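Long-range contact in polyketide synthase/nonribosomal peptide synthetase hybrid RzxB (Pseudomonas fluorescens, PDB 5IL6), which probably dehydrates beta-hydroxyacyl intermediates through its double-hotdog dehydratase domain during assembly of the polyketide rhizoxin: residues A[174-179]-A[188-193]. Sequence-based numbering, arbitrary orientation.
Sequences RLLSLV and RIALQD
Arg174 NH1 donates a hydrogen bond to Ala190 O at 2.8 Å. The carbonyl approaches the edge of the guanidinium, with its oxygen 17° out of the plane. The bend at chi2 (-74°) brings Arg174 CD to 3.2 Å from Ala190 O, and a further bend at chi3 follows at NE. Gln192 CB covers one guanidinium face, 3.7 Å above the plane and over its centre. An alanine in place of Arg174 would probably leave Ala190 O without this donor and Gln192 CB without the flat group it packs on.

Farther along the hairpin, Arg188 O accepts from Leu176 N at 2.9 Å and, weakly, from Ser177 N. Leu176 and Ser177 thus both face Arg188, a classic beta bulge. Arg188 N returns a bond to Ser177 O at 3.2 Å. Beyond the backbone, Ser177 OG lies 3.4 Å from Arg188 CB. A water bridges this hydroxyl to Arg188 NH1, although the arginine side chain is poorly ordered. Leu176 CD1 meets Ala190 CB at 3.8 Å. Leu175 CD2 rests on Ile189 CG2, on the face covered by helix 204-212.

Arg174 NE is bonded to Ala170 O, a second anchor for the guanidinium. Strand 184-190 continues the antiparallel pairing to strand 246-254, and strand 175-181 to 150-152. The contact therefore joins the two arms of a beta hairpin in the second hotdog-family region. Across it a side-chain N-H, that of Arg174, serves the Ala190 carbonyl, and the arginine charge would probably polarise that group.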
loop_
_atom_site.group_PDB
_atom_site.type_symbol
_atom_site.label_atom_id
_atom_site.label_comp_id
_atom_site.label_asym_id
_atom_site.label_seq_id
_atom_site.Cartn_x
_atom_site.Cartn_y
_atom_site.Cartn_z
ATOM N N ARG A 174 -5.873 -8.593 -8.412
ATOM C CA ARG A 174 -7.022 -8.839 -7.555
ATOM C C ARG A 174 -8.191 -7.906 -7.842
ATOM O O ARG A 174 -9.179 -7.932 -7.104
ATOM C CB ARG A 174 -6.606 -8.721 -6.090
ATOM C CG ARG A 174 -5.405 -9.583 -5.729
ATOM C CD ARG A 174 -5.744 -11.052 -5.630
ATOM N NE ARG A 174 -5.839 -11.725 -6.928
ATOM C CZ ARG A 174 -6.854 -12.494 -7.319
ATOM N NH1 ARG A 174 -7.899 -12.713 -6.526
ATOM N NH2 ARG A 174 -6.818 -13.070 -8.513
ATOM N N LEU A 175 -8.102 -7.077 -8.880
ATOM C CA LEU A 175 -9.251 -6.282 -9.302
ATOM C C LEU A 175 -10.275 -7.209 -9.943
ATOM O O LEU A 175 -10.026 -7.779 -11.010
ATOM C CB LEU A 175 -8.822 -5.192 -10.281
ATOM C CG LEU A 175 -8.183 -3.919 -9.718
ATOM C CD1 LEU A 175 -7.882 -2.946 -10.848
ATOM C CD2 LEU A 175 -9.050 -3.247 -8.656
ATOM N N LEU A 176 -11.430 -7.359 -9.299
ATOM C CA LEU A 176 -12.483 -8.238 -9.790
ATOM C C LEU A 176 -13.541 -7.496 -10.593
ATOM O O LEU A 176 -14.081 -8.050 -11.557
ATOM C CB LEU A 176 -13.145 -8.967 -8.616
ATOM C CG LEU A 176 -12.205 -9.846 -7.782
ATOM C CD1 LEU A 176 -12.956 -10.503 -6.635
ATOM C CD2 LEU A 176 -11.516 -10.902 -8.640
ATOM N N SER A 177 -13.861 -6.262 -10.215
ATOM C CA SER A 177 -14.808 -5.461 -10.976
ATOM C C SER A 177 -14.564 -3.990 -10.675
ATOM O O SER A 177 -14.019 -3.632 -9.627
ATOM C CB SER A 177 -16.255 -5.848 -10.654
ATOM O OG SER A 177 -16.570 -5.565 -9.302
ATOM N N LEU A 178 -14.980 -3.144 -11.614
ATOM C CA LEU A 178 -14.827 -1.702 -11.501
ATOM C C LEU A 178 -16.056 -1.040 -12.101
ATOM O O LEU A 178 -16.517 -1.437 -13.174
ATOM C CB LEU A 178 -13.584 -1.184 -12.241
ATOM C CG LEU A 178 -12.184 -1.501 -11.717
ATOM C CD1 LEU A 178 -11.142 -1.111 -12.762
ATOM C CD2 LEU A 178 -11.926 -0.811 -10.397
ATOM N N VAL A 179 -16.585 -0.037 -11.407
ATOM C CA VAL A 179 -17.624 0.826 -11.955
ATOM C C VAL A 179 -17.246 2.272 -11.671
ATOM O O VAL A 179 -16.718 2.587 -10.598
ATOM C CB VAL A 179 -19.019 0.498 -11.377
ATOM C CG1 VAL A 179 -19.409 -0.932 -11.723
ATOM C CG2 VAL A 179 -19.050 0.719 -9.873
ATOM N N ARG A 188 -14.319 -3.947 -6.488
ATOM C CA ARG A 188 -14.370 -5.148 -5.668
ATOM C C ARG A 188 -13.059 -5.900 -5.830
ATOM O O ARG A 188 -12.623 -6.163 -6.955
ATOM C CB ARG A 188 -15.547 -6.047 -6.053
ATOM C CG ARG A 188 -16.862 -5.664 -5.397
ATOM C CD ARG A 188 -17.512 -4.483 -6.089
ATOM N NE ARG A 188 -18.886 -4.280 -5.640
ATOM C CZ ARG A 188 -19.767 -3.492 -6.249
ATOM N NH1 ARG A 188 -19.425 -2.826 -7.346
ATOM N NH2 ARG A 188 -20.995 -3.372 -5.766
ATOM N N ILE A 189 -12.434 -6.230 -4.705
ATOM C CA ILE A 189 -11.152 -6.917 -4.681
ATOM C C ILE A 189 -11.238 -8.062 -3.683
ATOM O O ILE A 189 -12.015 -8.014 -2.724
ATOM C CB ILE A 189 -9.995 -5.956 -4.322
ATOM C CG1 ILE A 189 -10.209 -5.352 -2.930
ATOM C CG2 ILE A 189 -9.884 -4.856 -5.368
ATOM C CD1 ILE A 189 -9.044 -4.515 -2.426
ATOM N N ALA A 190 -10.451 -9.105 -3.925
ATOM C CA ALA A 190 -10.400 -10.235 -3.009
ATOM C C ALA A 190 -9.133 -11.029 -3.284
ATOM O O ALA A 190 -8.668 -11.100 -4.424
ATOM C CB ALA A 190 -11.634 -11.134 -3.144
ATOM N N LEU A 191 -8.607 -11.656 -2.234
ATOM C CA LEU A 191 -7.414 -12.480 -2.366
ATOM C C LEU A 191 -7.682 -13.703 -3.233
ATOM O O LEU A 191 -8.790 -14.248 -3.260
ATOM C CB LEU A 191 -6.914 -12.931 -0.992
ATOM C CG LEU A 191 -6.403 -11.857 -0.033
ATOM C CD1 LEU A 191 -6.119 -12.467 1.331
ATOM C CD2 LEU A 191 -5.151 -11.201 -0.593
ATOM N N GLN A 192 -6.644 -14.123 -3.962
ATOM C CA GLN A 192 -6.739 -15.342 -4.756
ATOM C C GLN A 192 -6.919 -16.562 -3.861
ATOM O O GLN A 192 -7.677 -17.480 -4.193
ATOM C CB GLN A 192 -5.489 -15.490 -5.622
ATOM C CG GLN A 192 -5.543 -16.634 -6.617
ATOM C CD GLN A 192 -4.231 -16.823 -7.352
ATOM O OE1 GLN A 192 -3.160 -16.516 -6.825
ATOM N NE2 GLN A 192 -4.307 -17.324 -8.579
ATOM N N ASP A 193 -6.225 -16.590 -2.726
ATOM C CA ASP A 193 -6.403 -17.628 -1.712
ATOM C C ASP A 193 -6.808 -16.935 -0.419
ATOM O O ASP A 193 -5.949 -16.355 0.269
ATOM C CB ASP A 193 -5.125 -18.444 -1.517
ATOM C CG ASP A 193 -5.283 -19.537 -0.477
ATOM O OD1 ASP A 193 -6.375 -19.642 0.121
ATOM O OD2 ASP A 193 -4.321 -20.305 -0.269
HETATM O O HOH W 1 -17.169 -2.741 -8.544
#